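Side-chain contacts in putative extracellular solute-binding protein (Bordetella bronchiseptica, PDB 4P56), which binds mandelate and probably delivers it, or a related carboxylate, to a TRAP transporter in the bacterial periplasm: residues M47-E52 / V61-L66; R54-G59 / Q255-R260; A151-K156 / Q165-R170; E197-G202 / S221-A226. All coordinates share one frame; numbering follows the deposited sequence.

Interaction 1: M47-E52 / V61-L66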
loop_
_atom_site.group_PDB
_atom_site.type_symbol
_atom_site.label_atom_id
_atom_site.label_comp_id
_atom_site.label_asym_id
_atom_site.label_seq_id
_atom_site.Cartn_x
_atom_site.Cartn_y
_atom_site.Cartn_z
HETATM N N MSE A 47 -1.169 -12.799 10.363
HETATM C CA MSE A 47 -1.429 -13.949 11.238
HETATM C C MSE A 47 -0.702 -15.200 10.707
HETATM O O MSE A 47 0.035 -15.852 11.446
HETATM C CB MSE A 47 -2.933 -14.190 11.390
HETATM C CG MSE A 47 -3.627 -13.096 12.193
HETATM SE SE MSE A 47 -2.935 -12.906 14.041
HETATM C CE MSE A 47 -1.481 -11.661 13.872
ATOM N N PRO A 48 -0.898 -15.535 9.418
ATOM C CA PRO A 48 -0.144 -16.690 8.912
ATOM C C PRO A 48 1.365 -16.498 8.993
ATOM O O PRO A 48 2.104 -17.459 9.225
ATOM C CB PRO A 48 -0.594 -16.826 7.449
ATOM C CG PRO A 48 -1.716 -15.829 7.242
ATOM C CD PRO A 48 -2.026 -15.147 8.546
ATOM N N TRP A 49 1.825 -15.266 8.804
ATOM C CA TRP A 49 3.260 -14.979 8.843
ATOM C C TRP A 49 3.769 -15.202 10.265
ATOM O O TRP A 49 4.830 -15.771 10.481
ATOM C CB TRP A 49 3.471 -13.529 8.418
ATOM C CG TRP A 49 4.880 -13.023 8.384
ATOM C CD1 TRP A 49 5.902 -13.443 7.567
ATOM C CD2 TRP A 49 5.418 -11.955 9.174
ATOM N NE1 TRP A 49 7.029 -12.683 7.795
ATOM C CE2 TRP A 49 6.758 -11.773 8.781
ATOM C CE3 TRP A 49 4.890 -11.125 10.170
ATOM C CZ2 TRP A 49 7.582 -10.807 9.366
ATOM C CZ3 TRP A 49 5.713 -10.157 10.741
ATOM C CH2 TRP A 49 7.034 -10.012 10.332
ATOM N N GLY A 50 2.994 -14.760 11.247
ATOM C CA GLY A 50 3.336 -15.020 12.640
ATOM C C GLY A 50 3.418 -16.525 12.927
ATOM O O GLY A 50 4.287 -17.002 13.662
ATOM N N GLU A 51 2.520 -17.289 12.322
ATOM C CA GLU A 51 2.558 -18.742 12.496
ATOM C C GLU A 51 3.850 -19.325 11.878
ATOM O O GLU A 51 4.462 -20.268 12.430
ATOM C CB GLU A 51 1.307 -19.343 11.872
ATOM C CG GLU A 51 0.118 -19.217 12.807
ATOM C CD GLU A 51 0.283 -20.148 13.983
ATOM O OE1 GLU A 51 0.112 -21.366 13.773
ATOM O OE2 GLU A 51 0.626 -19.681 15.097
ATOM N N GLU A 52 4.265 -18.765 10.741
ATOM C CA GLU A 52 5.487 -19.234 10.088
ATOM C C GLU A 52 6.681 -18.970 10.993
ATOM O O GLU A 52 7.536 -19.817 11.110
ATOM C CB GLU A 52 5.708 -18.581 8.703
ATOM C CG GLU A 52 4.735 -19.039 7.603
ATOM C CD GLU A 52 5.121 -18.543 6.195
ATOM O OE1 GLU A 52 6.315 -18.340 5.924
ATOM O OE2 GLU A 52 4.227 -18.361 5.347
ATOM N N VAL A 61 10.075 -17.487 19.116
ATOM C CA VAL A 61 9.612 -16.162 18.698
ATOM C C VAL A 61 8.165 -16.259 18.260
ATOM O O VAL A 61 7.838 -17.031 17.375
ATOM C CB VAL A 61 10.464 -15.569 17.529
ATOM C CG1 VAL A 61 10.015 -14.138 17.173
ATOM C CG2 VAL A 61 11.946 -15.568 17.915
ATOM N N THR A 62 7.293 -15.492 18.906
ATOM C CA THR A 62 5.902 -15.427 18.477
ATOM C C THR A 62 5.458 -13.975 18.349
ATOM O O THR A 62 6.114 -13.060 18.899
ATOM C CB THR A 62 5.020 -16.154 19.476
ATOM O OG1 THR A 62 5.160 -15.522 20.746
ATOM C CG2 THR A 62 5.471 -17.613 19.595
ATOM N N LEU A 63 4.382 -13.770 17.595
ATOM C CA LEU A 63 3.768 -12.452 17.403
ATOM C C LEU A 63 2.442 -12.459 18.138
ATOM O O LEU A 63 1.625 -13.365 17.939
ATOM C CB LEU A 63 3.429 -12.204 15.949
ATOM C CG LEU A 63 4.457 -12.016 14.865
ATOM C CD1 LEU A 63 3.680 -11.658 13.607
ATOM C CD2 LEU A 63 5.446 -10.938 15.264
ATOM N N ARG A 64 2.212 -11.469 18.991
ATOM C CA ARG A 64 0.930 -11.377 19.698
ATOM C C ARG A 64 0.213 -10.148 19.189
ATOM O O ARG A 64 0.714 -9.034 19.351
ATOM C CB ARG A 64 1.151 -11.311 21.214
ATOM C CG ARG A 64 -0.092 -10.924 22.054
ATOM C CD ARG A 64 -0.003 -11.415 23.504
ATOM N NE ARG A 64 1.233 -11.030 24.183
ATOM C CZ ARG A 64 1.448 -9.860 24.784
ATOM N NH1 ARG A 64 0.495 -8.932 24.824
ATOM N NH2 ARG A 64 2.618 -9.621 25.380
ATOM N N LEU A 65 -0.929 -10.352 18.545
ATOM C CA LEU A 65 -1.769 -9.239 18.088
ATOM C C LEU A 65 -2.521 -8.583 19.235
ATOM O O LEU A 65 -3.322 -9.218 19.921
ATOM C CB LEU A 65 -2.774 -9.707 17.046
ATOM C CG LEU A 65 -3.719 -8.639 16.471
ATOM C CD1 LEU A 65 -3.003 -7.471 15.778
ATOM C CD2 LEU A 65 -4.704 -9.274 15.494
ATOM N N LEU A 66 -2.236 -7.311 19.460
ATOM C CA LEU A 66 -2.882 -6.579 20.544
ATOM C C LEU A 66 -4.348 -6.384 20.155
ATOM O O LEU A 66 -4.662 -6.209 18.979
ATOM C CB LEU A 66 -2.160 -5.213 20.740
ATOM C CG LEU A 66 -0.716 -5.328 21.240
ATOM C CD1 LEU A 66 0.040 -3.983 21.173
ATOM C CD2 LEU A 66 -0.687 -5.857 22.685
HETATM O O HOH W 1 3.467 -16.163 16.272
#

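Interaction 2: R54-G59 / Q255-R260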
loop_
_atom_site.group_PDB
_atom_site.type_symbol
_atom_site.label_atom_id
_atom_site.label_comp_id
_atom_site.label_asym_id
_atom_site.label_seq_id
_atom_site.Cartn_x
_atom_site.Cartn_y
_atom_site.Cartn_z
ATOM N N ARG A 54 6.665 -18.566 14.360
ATOM C CA ARG A 54 6.555 -19.471 15.505
ATOM C C ARG A 54 7.096 -20.839 15.148
ATOM O O ARG A 54 7.962 -21.402 15.836
ATOM C CB ARG A 54 5.096 -19.597 15.965
ATOM C CG ARG A 54 4.905 -20.500 17.181
ATOM C CD ARG A 54 3.437 -20.524 17.600
ATOM N NE ARG A 54 2.640 -21.124 16.544
ATOM C CZ ARG A 54 2.596 -22.439 16.327
ATOM N NH1 ARG A 54 3.309 -23.258 17.087
ATOM N NH2 ARG A 54 1.841 -22.947 15.357
ATOM N N LYS A 55 6.581 -21.414 14.069
ATOM C CA LYS A 55 7.000 -22.755 13.709
ATOM C C LYS A 55 8.491 -22.855 13.370
ATOM O O LYS A 55 9.131 -23.831 13.725
ATOM C CB LYS A 55 6.170 -23.273 12.544
ATOM C CG LYS A 55 4.694 -23.421 12.881
ATOM C CD LYS A 55 3.870 -23.721 11.616
ATOM C CE LYS A 55 2.364 -23.462 11.848
ATOM N NZ LYS A 55 1.539 -23.600 10.593
ATOM N N ALA A 56 9.027 -21.865 12.662
ATOM C CA ALA A 56 10.426 -21.886 12.249
ATOM C C ALA A 56 11.434 -21.607 13.383
ATOM O O ALA A 56 12.635 -21.796 13.186
ATOM C CB ALA A 56 10.640 -20.890 11.111
ATOM N N THR A 57 10.966 -21.147 14.542
ATOM C CA THR A 57 11.862 -20.837 15.676
ATOM C C THR A 57 11.498 -21.715 16.884
ATOM O O THR A 57 11.884 -21.450 18.026
ATOM C CB THR A 57 11.760 -19.372 16.122
ATOM O OG1 THR A 57 10.433 -19.091 16.574
ATOM C CG2 THR A 57 12.150 -18.442 15.000
ATOM N N ASP A 58 10.762 -22.773 16.598
ATOM C CA ASP A 58 10.267 -23.716 17.618
ATOM C C ASP A 58 9.595 -23.011 18.790
ATOM O O ASP A 58 9.824 -23.367 19.937
ATOM C CB ASP A 58 11.371 -24.609 18.150
ATOM C CG ASP A 58 10.825 -25.672 19.154
ATOM O OD1 ASP A 58 9.676 -26.170 18.950
ATOM O OD2 ASP A 58 11.523 -25.976 20.153
ATOM N N GLY A 59 8.778 -22.001 18.500
ATOM C CA GLY A 59 8.077 -21.275 19.540
ATOM C C GLY A 59 8.909 -20.231 20.237
ATOM O O GLY A 59 8.423 -19.516 21.094
ATOM N N GLN A 255 17.221 -14.281 14.603
ATOM C CA GLN A 255 17.293 -13.054 13.815
ATOM C C GLN A 255 17.397 -13.414 12.332
ATOM O O GLN A 255 16.651 -12.893 11.514
ATOM C CB GLN A 255 18.494 -12.209 14.241
ATOM C CG GLN A 255 18.360 -11.561 15.619
ATOM C CD GLN A 255 19.647 -10.854 16.044
ATOM O OE1 GLN A 255 20.574 -10.735 15.261
ATOM N NE2 GLN A 255 19.690 -10.375 17.277
ATOM N N ASP A 256 18.301 -14.329 12.006
ATOM C CA ASP A 256 18.488 -14.768 10.615
ATOM C C ASP A 256 17.211 -15.373 10.053
ATOM O O ASP A 256 16.831 -15.090 8.914
ATOM C CB ASP A 256 19.599 -15.805 10.519
ATOM C CG ASP A 256 20.978 -15.204 10.647
ATOM O OD1 ASP A 256 21.109 -13.957 10.623
ATOM O OD2 ASP A 256 21.937 -16.001 10.765
ATOM N N THR A 257 16.545 -16.184 10.863
ATOM C CA THR A 257 15.269 -16.781 10.466
ATOM C C THR A 257 14.193 -15.721 10.206
ATOM O O THR A 257 13.527 -15.753 9.175
ATOM C CB THR A 257 14.775 -17.815 11.524
ATOM O OG1 THR A 257 15.689 -18.897 11.542
ATOM C CG2 THR A 257 13.381 -18.342 11.189
ATOM N N LEU A 258 14.040 -14.768 11.123
ATOM C CA LEU A 258 13.039 -13.741 10.944
ATOM C C LEU A 258 13.313 -12.961 9.658
ATOM O O LEU A 258 12.407 -12.674 8.875
ATOM C CB LEU A 258 12.993 -12.794 12.140
ATOM C CG LEU A 258 11.995 -11.636 12.010
ATOM C CD1 LEU A 258 10.600 -12.153 11.757
ATOM C CD2 LEU A 258 12.024 -10.748 13.245
ATOM N N VAL A 259 14.578 -12.624 9.433
ATOM C CA VAL A 259 14.954 -11.959 8.199
ATOM C C VAL A 259 14.654 -12.809 6.954
ATOM O O VAL A 259 14.157 -12.296 5.955
ATOM C CB VAL A 259 16.419 -11.515 8.249
ATOM C CG1 VAL A 259 16.875 -10.918 6.907
ATOM C CG2 VAL A 259 16.584 -10.498 9.349
ATOM N N ARG A 260 14.930 -14.107 7.016
ATOM C CA ARG A 260 14.667 -14.999 5.878
ATOM C C ARG A 260 13.167 -15.097 5.559
ATOM O O ARG A 260 12.764 -15.273 4.404
ATOM C CB ARG A 260 15.250 -16.358 6.218
ATOM C CG ARG A 260 15.050 -17.460 5.232
ATOM C CD ARG A 260 15.993 -18.630 5.613
ATOM N NE ARG A 260 15.580 -19.317 6.838
ATOM C CZ ARG A 260 16.278 -19.373 7.980
ATOM N NH1 ARG A 260 17.459 -18.778 8.116
ATOM N NH2 ARG A 260 15.778 -20.035 9.015
HETATM O O HOH W 2 15.555 -20.245 13.857
#

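Interaction 3: A151-K156 / Q165-R170. With RMN ((R)-mandelic acid), chain D.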
loop_
_atom_site.group_PDB
_atom_site.type_symbol
_atom_site.label_atom_id
_atom_site.label_comp_id
_atom_site.label_asym_id
_atom_site.label_seq_id
_atom_site.Cartn_x
_atom_site.Cartn_y
_atom_site.Cartn_z
ATOM N N ALA A 151 -10.809 4.239 -9.113
ATOM C CA ALA A 151 -11.503 5.453 -8.754
ATOM C C ALA A 151 -12.971 5.155 -8.440
ATOM O O ALA A 151 -13.781 4.944 -9.354
ATOM C CB ALA A 151 -11.397 6.500 -9.883
ATOM N N PHE A 152 -13.310 5.162 -7.152
ATOM C CA PHE A 152 -14.689 4.925 -6.715
ATOM C C PHE A 152 -15.394 6.237 -6.376
ATOM O O PHE A 152 -14.829 7.113 -5.691
ATOM C CB PHE A 152 -14.717 4.078 -5.446
ATOM C CG PHE A 152 -14.236 2.677 -5.617
ATOM C CD1 PHE A 152 -15.009 1.737 -6.278
ATOM C CD2 PHE A 152 -13.025 2.276 -5.056
ATOM C CE1 PHE A 152 -14.588 0.427 -6.406
ATOM C CE2 PHE A 152 -12.598 0.944 -5.179
ATOM C CZ PHE A 152 -13.376 0.023 -5.840
ATOM N N THR A 153 -16.645 6.367 -6.816
ATOM C CA THR A 153 -17.436 7.536 -6.446
ATOM C C THR A 153 -18.859 7.162 -6.061
ATOM O O THR A 153 -19.404 6.142 -6.489
ATOM C CB THR A 153 -17.538 8.520 -7.573
ATOM O OG1 THR A 153 -18.009 7.828 -8.727
ATOM C CG2 THR A 153 -16.194 9.146 -7.856
ATOM N N THR A 154 -19.462 8.031 -5.270
ATOM C CA THR A 154 -20.770 7.769 -4.698
ATOM C C THR A 154 -21.840 7.948 -5.767
ATOM O O THR A 154 -22.666 7.071 -5.944
ATOM C CB THR A 154 -21.013 8.686 -3.507
ATOM O OG1 THR A 154 -20.033 8.397 -2.498
ATOM C CG2 THR A 154 -22.439 8.519 -2.959
ATOM N N SER A 155 -21.801 9.050 -6.513
ATOM C CA SER A 155 -22.886 9.351 -7.442
ATOM C C SER A 155 -22.433 9.911 -8.792
ATOM O O SER A 155 -23.247 10.130 -9.687
ATOM C CB SER A 155 -23.832 10.350 -6.783
ATOM O OG SER A 155 -23.158 11.585 -6.577
ATOM N N LYS A 156 -21.139 10.144 -8.951
ATOM C CA LYS A 156 -20.647 10.808 -10.147
ATOM C C LYS A 156 -19.750 9.881 -10.945
ATOM O O LYS A 156 -18.669 9.532 -10.495
ATOM C CB LYS A 156 -19.863 12.059 -9.754
ATOM C CG LYS A 156 -20.728 13.117 -9.093
ATOM C CD LYS A 156 -19.913 14.359 -8.715
ATOM C CE LYS A 156 -20.826 15.507 -8.277
ATOM N NZ LYS A 156 -21.570 15.207 -7.008
ATOM N N GLN A 165 -12.947 16.800 -12.037
ATOM C CA GLN A 165 -12.765 18.169 -11.570
ATOM C C GLN A 165 -13.685 18.454 -10.390
ATOM O O GLN A 165 -14.896 18.308 -10.488
ATOM C CB GLN A 165 -12.982 19.201 -12.690
ATOM C CG GLN A 165 -12.421 20.602 -12.317
ATOM C CD GLN A 165 -10.881 20.638 -12.221
ATOM O OE1 GLN A 165 -10.184 20.223 -13.154
ATOM N NE2 GLN A 165 -10.352 21.123 -11.084
ATOM N N GLY A 166 -13.096 18.847 -9.267
ATOM C CA GLY A 166 -13.874 19.223 -8.105
ATOM C C GLY A 166 -14.309 18.096 -7.181
ATOM O O GLY A 166 -14.790 18.383 -6.084
ATOM N N LEU A 167 -14.163 16.829 -7.579
ATOM C CA LEU A 167 -14.534 15.739 -6.680
ATOM C C LEU A 167 -13.638 15.724 -5.455
ATOM O O LEU A 167 -12.401 15.773 -5.559
ATOM C CB LEU A 167 -14.425 14.381 -7.346
ATOM C CG LEU A 167 -15.213 14.150 -8.623
ATOM C CD1 LEU A 167 -14.993 12.711 -9.096
ATOM C CD2 LEU A 167 -16.692 14.438 -8.377
ATOM N N LYS A 168 -14.273 15.600 -4.299
ATOM C CA LYS A 168 -13.563 15.454 -3.046
ATOM C C LYS A 168 -13.320 13.971 -2.837
ATOM O O LYS A 168 -14.254 13.178 -2.606
ATOM C CB LYS A 168 -14.361 16.079 -1.904
ATOM C CG LYS A 168 -14.652 17.541 -2.095
ATOM C CD LYS A 168 -15.379 18.145 -0.894
ATOM C CE LYS A 168 -15.767 19.612 -1.131
ATOM N NZ LYS A 168 -16.720 19.725 -2.263
ATOM N N ILE A 169 -12.059 13.587 -2.965
ATOM C CA ILE A 169 -11.686 12.181 -2.976
ATOM C C ILE A 169 -10.813 11.813 -1.791
ATOM O O ILE A 169 -9.710 12.353 -1.616
ATOM C CB ILE A 169 -10.883 11.837 -4.247
ATOM C CG1 ILE A 169 -11.700 12.132 -5.517
ATOM C CG2 ILE A 169 -10.511 10.362 -4.232
ATOM C CD1 ILE A 169 -13.006 11.312 -5.623
ATOM N N ARG A 170 -11.303 10.888 -0.974
ATOM C CA ARG A 170 -10.498 10.363 0.113
ATOM C C ARG A 170 -9.314 9.606 -0.474
ATOM O O ARG A 170 -9.484 8.614 -1.185
ATOM C CB ARG A 170 -11.350 9.407 0.961
ATOM C CG ARG A 170 -10.836 9.125 2.367
ATOM C CD ARG A 170 -9.461 8.442 2.490
ATOM N NE ARG A 170 -9.200 7.387 1.525
ATOM C CZ ARG A 170 -8.184 6.518 1.590
ATOM N NH1 ARG A 170 -7.344 6.494 2.623
ATOM N NH2 ARG A 170 -8.025 5.636 0.616
HETATM C C1 RMN D . -4.735 1.615 2.248
HETATM C C2 RMN D . -4.574 1.102 3.526
HETATM C C3 RMN D . -5.242 -0.045 3.915
HETATM C C4 RMN D . -6.114 -0.674 3.044
HETATM C C5 RMN D . -6.290 -0.157 1.763
HETATM C C6 RMN D . -5.597 0.979 1.376
HETATM C C7 RMN D . -4.020 2.873 1.835
HETATM C C10 RMN D . -5.012 3.997 1.795
HETATM O O8 RMN D . -3.490 2.798 0.567
HETATM O O11 RMN D . -5.678 4.273 0.739
HETATM O O12 RMN D . -5.238 4.652 2.856
#

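Interaction 4: E197-G202 / S221-A226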
loop_
_atom_site.group_PDB
_atom_site.type_symbol
_atom_site.label_atom_id
_atom_site.label_comp_id
_atom_site.label_asym_id
_atom_site.label_seq_id
_atom_site.Cartn_x
_atom_site.Cartn_y
_atom_site.Cartn_z
ATOM N N GLU A 197 -16.796 6.886 7.304
ATOM C CA GLU A 197 -17.397 8.095 7.860
ATOM C C GLU A 197 -17.473 9.233 6.820
ATOM O O GLU A 197 -18.488 9.932 6.688
ATOM C CB GLU A 197 -16.613 8.560 9.095
ATOM C CG GLU A 197 -17.068 9.885 9.650
ATOM C CD GLU A 197 -18.397 9.782 10.359
ATOM O OE1 GLU A 197 -18.990 8.685 10.347
ATOM O OE2 GLU A 197 -18.853 10.795 10.930
ATOM N N LEU A 198 -16.389 9.444 6.095
ATOM C CA LEU A 198 -16.320 10.563 5.165
ATOM C C LEU A 198 -17.281 10.373 3.994
ATOM O O LEU A 198 -17.811 11.339 3.449
ATOM C CB LEU A 198 -14.902 10.722 4.626
ATOM C CG LEU A 198 -13.875 11.292 5.602
ATOM C CD1 LEU A 198 -12.487 11.057 5.049
ATOM C CD2 LEU A 198 -14.115 12.777 5.856
ATOM N N LEU A 199 -17.463 9.126 3.576
ATOM C CA LEU A 199 -18.343 8.837 2.451
ATOM C C LEU A 199 -19.794 8.772 2.885
ATOM O O LEU A 199 -20.681 9.314 2.207
ATOM C CB LEU A 199 -17.954 7.507 1.787
ATOM C CG LEU A 199 -16.688 7.609 0.929
ATOM C CD1 LEU A 199 -16.165 6.231 0.610
ATOM C CD2 LEU A 199 -16.936 8.402 -0.346
ATOM N N SER A 200 -20.048 8.084 3.997
ATOM C CA SER A 200 -21.428 7.936 4.476
ATOM C C SER A 200 -22.068 9.289 4.777
ATOM O O SER A 200 -23.272 9.459 4.562
ATOM C CB SER A 200 -21.499 7.041 5.704
ATOM O OG SER A 200 -20.824 7.616 6.812
ATOM N N THR A 201 -21.268 10.246 5.262
ATOM C CA THR A 201 -21.789 11.563 5.652
ATOM C C THR A 201 -21.845 12.541 4.488
ATOM O O THR A 201 -22.445 13.629 4.604
ATOM C CB THR A 201 -20.958 12.211 6.772
ATOM O OG1 THR A 201 -19.607 12.408 6.324
ATOM C CG2 THR A 201 -20.964 11.342 8.023
ATOM N N GLY A 202 -21.252 12.149 3.363
ATOM C CA GLY A 202 -21.211 12.979 2.180
ATOM C C GLY A 202 -20.150 14.069 2.168
ATOM O O GLY A 202 -20.239 14.973 1.349
ATOM N N SER A 221 -22.558 -0.185 -0.184
ATOM C CA SER A 221 -23.939 0.285 -0.164
ATOM C C SER A 221 -24.017 1.795 -0.343
ATOM O O SER A 221 -25.103 2.362 -0.364
ATOM C CB SER A 221 -24.644 -0.140 1.118
ATOM O OG SER A 221 -24.926 -1.531 1.089
ATOM N N ILE A 222 -22.858 2.430 -0.487
ATOM C CA ILE A 222 -22.749 3.867 -0.733
ATOM C C ILE A 222 -22.199 4.152 -2.138
ATOM O O ILE A 222 -22.731 4.971 -2.891
ATOM C CB ILE A 222 -21.765 4.506 0.254
ATOM C CG1 ILE A 222 -22.288 4.406 1.696
ATOM C CG2 ILE A 222 -21.512 5.943 -0.128
ATOM C CD1 ILE A 222 -21.211 4.722 2.737
ATOM N N ILE A 223 -21.088 3.507 -2.450
ATOM C CA ILE A 223 -20.427 3.669 -3.739
ATOM C C ILE A 223 -21.298 3.063 -4.850
ATOM O O ILE A 223 -21.690 1.905 -4.764
ATOM C CB ILE A 223 -19.050 2.979 -3.735
ATOM C CG1 ILE A 223 -18.093 3.651 -2.742
ATOM C CG2 ILE A 223 -18.428 2.947 -5.130
ATOM C CD1 ILE A 223 -17.757 5.110 -3.041
ATOM N N ARG A 224 -21.601 3.851 -5.880
ATOM C CA ARG A 224 -22.353 3.356 -7.034
ATOM C C ARG A 224 -21.581 3.394 -8.361
ATOM O O ARG A 224 -22.131 3.041 -9.403
ATOM C CB ARG A 224 -23.654 4.155 -7.230
ATOM C CG ARG A 224 -24.520 4.264 -5.992
ATOM C CD ARG A 224 -24.993 2.907 -5.494
ATOM N NE ARG A 224 -25.629 2.121 -6.546
ATOM C CZ ARG A 224 -26.941 2.063 -6.793
ATOM N NH1 ARG A 224 -27.826 2.743 -6.060
ATOM N NH2 ARG A 224 -27.376 1.297 -7.788
ATOM N N HIS A 225 -20.328 3.837 -8.327
ATOM C CA HIS A 225 -19.566 4.048 -9.555
ATOM C C HIS A 225 -18.118 3.675 -9.333
ATOM O O HIS A 225 -17.557 3.935 -8.267
ATOM C CB HIS A 225 -19.655 5.510 -9.982
ATOM C CG HIS A 225 -21.058 5.984 -10.230
ATOM N ND1 HIS A 225 -21.681 5.881 -11.455
ATOM C CD2 HIS A 225 -21.953 6.577 -9.405
ATOM C CE1 HIS A 225 -22.903 6.377 -11.371
ATOM N NE2 HIS A 225 -23.100 6.793 -10.134
ATOM N N ALA A 226 -17.524 3.027 -10.321
ATOM C CA ALA A 226 -16.108 2.675 -10.252
ATOM C C ALA A 226 -15.504 2.727 -11.645
ATOM O O ALA A 226 -16.100 2.200 -12.599
ATOM C CB ALA A 226 -15.928 1.258 -9.672
#

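Interaction 1: M47-E52 / V61-L66
Gly50 of helix 40-56 lies against Leu63 of strand 62-65 with their CA atoms 5.4 Å apart, the two short axes running nearly antiparallel at 151°. Because Gly50 has no side chain, its backbone is laid bare to the strand, and Leu63 CD1 settles 3.5 Å from Gly50 CA. The same methyl reaches the benzo side of the Trp49 indole, 3.7 Å from CE3, approaching the ring obliquely while the two side chains cross at about a right angle. The indole NE1 is turned elsewhere and bonds to Leu261 O, which would help set the rotation of the ring. Helix and strand here are the last two members of a beta-alpha-beta unit whose first strand, 28-31, pairs in parallel with 62-65, so the contact presses the crossover helix onto the sheet it connects. Nearer the start of the segment, the selenomethionine at Met47 is folded by its last two torsions (chi2 -60°, chi3 88°), and its terminal CE comes across Leu65 CB at 3.9 Å; Met47 also touches Leu31 of the first strand. A single water joins the backbones, accepting from Leu63 N at 2.9 Å and donating weakly to Gly50 O.

Interaction 2: R54-G59 / Q255-R260
With chi1 at -66°, Thr257 swings its methyl CG2 opposite its own backbone N, whereas Thr57, at 62°, sets CG2 opposite its carbonyl carbon; the two methyls thereby come together 4.0 Å apart. Thr257 CG2 also meets Ala56 CB, at 3.7 Å, and so fits against two consecutive residues at the point where helix 40-56 gives way to the turn that follows. The direct contact is small and made by methyl groups; the hydroxyls bond mainly on their own sides of it, and a water 2.7 Å from Thr257 OG1 spans the gap with a long, weak link to Ala56 O. Thr57 OG1 is bonded to Ile53 O and Val61 N, tying the helix end to the residue just ahead of strand 62-65. Thr257 OG1 bonds to Gln253 O and receives a weak, strongly bent bond from Arg260 NH2 (2.8 Å, 120° at the hydrogen), whose guanidinium has Thr257 CA against one face, off toward its rim. The turn itself is closed round Arg54 O, which Thr57 N and Gly59 N approach from opposite faces of the carbonyl plane, the latter at 2.8 Å. Leu258 packs on Trp49 and Ile53 of helix 40-56 and on Phe247 of helix 244-248, while Ala56 touches Leu261, so that helix 252-260 touches both of those helices.

Interaction 3: A151-K156 / Q165-R170
The mandelate pocket of this solute-binding protein draws Arg170 from strand 168-171 of a six-stranded mixed sheet; residues at and just before the start of that strand meet the end of strand 149-153 and the turn after it through side chains, with strand 206-210 between the two strands in the sheet. Leu167, just ahead of its strand, supplies the largest share of the contact. Its CD1 faces Thr153 CG2 at 4.0 Å, the side chains crossing at about a right angle, and the end of Ile169 reaches the same threonine methyl more distantly. The leucine and Lys156 side chains run past each other in opposite directions, with Leu167 CD2 3.2 Å from Lys156 CD, tighter than normal carbon contact; the exact placing of that surface lysine is therefore doubtful. The methyl of Thr153 turns to the leucine while its OG1 donates to Lys156 O from well above the carbonyl plane, closing the turn after the strand. At the pocket end, Arg170 bends at chi2 (-62°) and chi3 so that its guanidinium meets the carboxylate of (R)-mandelate edge-on. A cation-pi contact with Phe209 and a bond from NH1 to Lys190 O position the group, and Tyr94 and Asp236 bind the ligand as well. The paired bonds are nearly straight: Arg170 NH1 lies 2.8 Å from mandelate O12 (174° at the hydrogen), and Arg170 NH2 2.7 Å from O11.

Interaction 4: E197-G202 / S221-A226
Ile222 divides its two branches between successive residues of helix 195-200. The longer arm ends in CD1, which lies over the backbone of Ser200, 3.7 Å from Ser200 CA and 3.8 Å from its CB; the shorter methyl, CG2, turns to Leu199, 4.3 Å from Leu199 CB. A chi1 of -65° makes this fork, placing CG1 beside the backbone N and CG2 beside the carbonyl carbon. Leu199 in turn extends toward the loop and crosses Ile223 obliquely, methyl against methyl, with Leu199 CD1 4.1 Å from Ile223 CD1. Leu199 and both isoleucines also touch Thr154, which thus joins the same apolar cluster. Several polar groups at the helix end bond within the helix and its cap. Ser200 OG, set between its own backbone N and carbonyl carbon, bonds back to Tyr196 O. Glu197 O is gripped twice by one residue: Thr201 N reaches it at 3.1 Å, and Thr201 OG1 donates to it at 2.7 Å, tilted only modestly from the carbonyl plane. Gly202 then leaves the helix with a positive phi of 80°; its N-to-Leu199 O bond is one of the two reaching back into the last turn that, with the positive phi, make a Schellman motif, a common helix C-terminal signal. Across the contact, the loop carrying the isoleucines leads into strand 225-228, an inner strand of the six-stranded mixed sheet, through a classic beta bulge in which Arg224 and His225 both face Thr153.

How the interactions relate
The four contacts fall into two clusters. Interactions 1 and 2 share helix 40-56, have centres 11 Å apart and touch where Trp49 CZ2 meets Leu258 CD1 at 4.1 Å. Interactions 3 and 4, with centres 9 Å apart, meet on neighbouring strands of one sheet, where Thr153 N and His225 O, 3.0 Å apart, probably form a hydrogen bond. The centres of interactions 1 and 3 are about 38 Å apart on opposite sides of the chain's centre, consistent with the two-lobed body of solute-binding proteins. Only interaction 3 contains a mandelate-binding residue; the side chain of Leu199 in interaction 4 stays about 11 Å from the ligand.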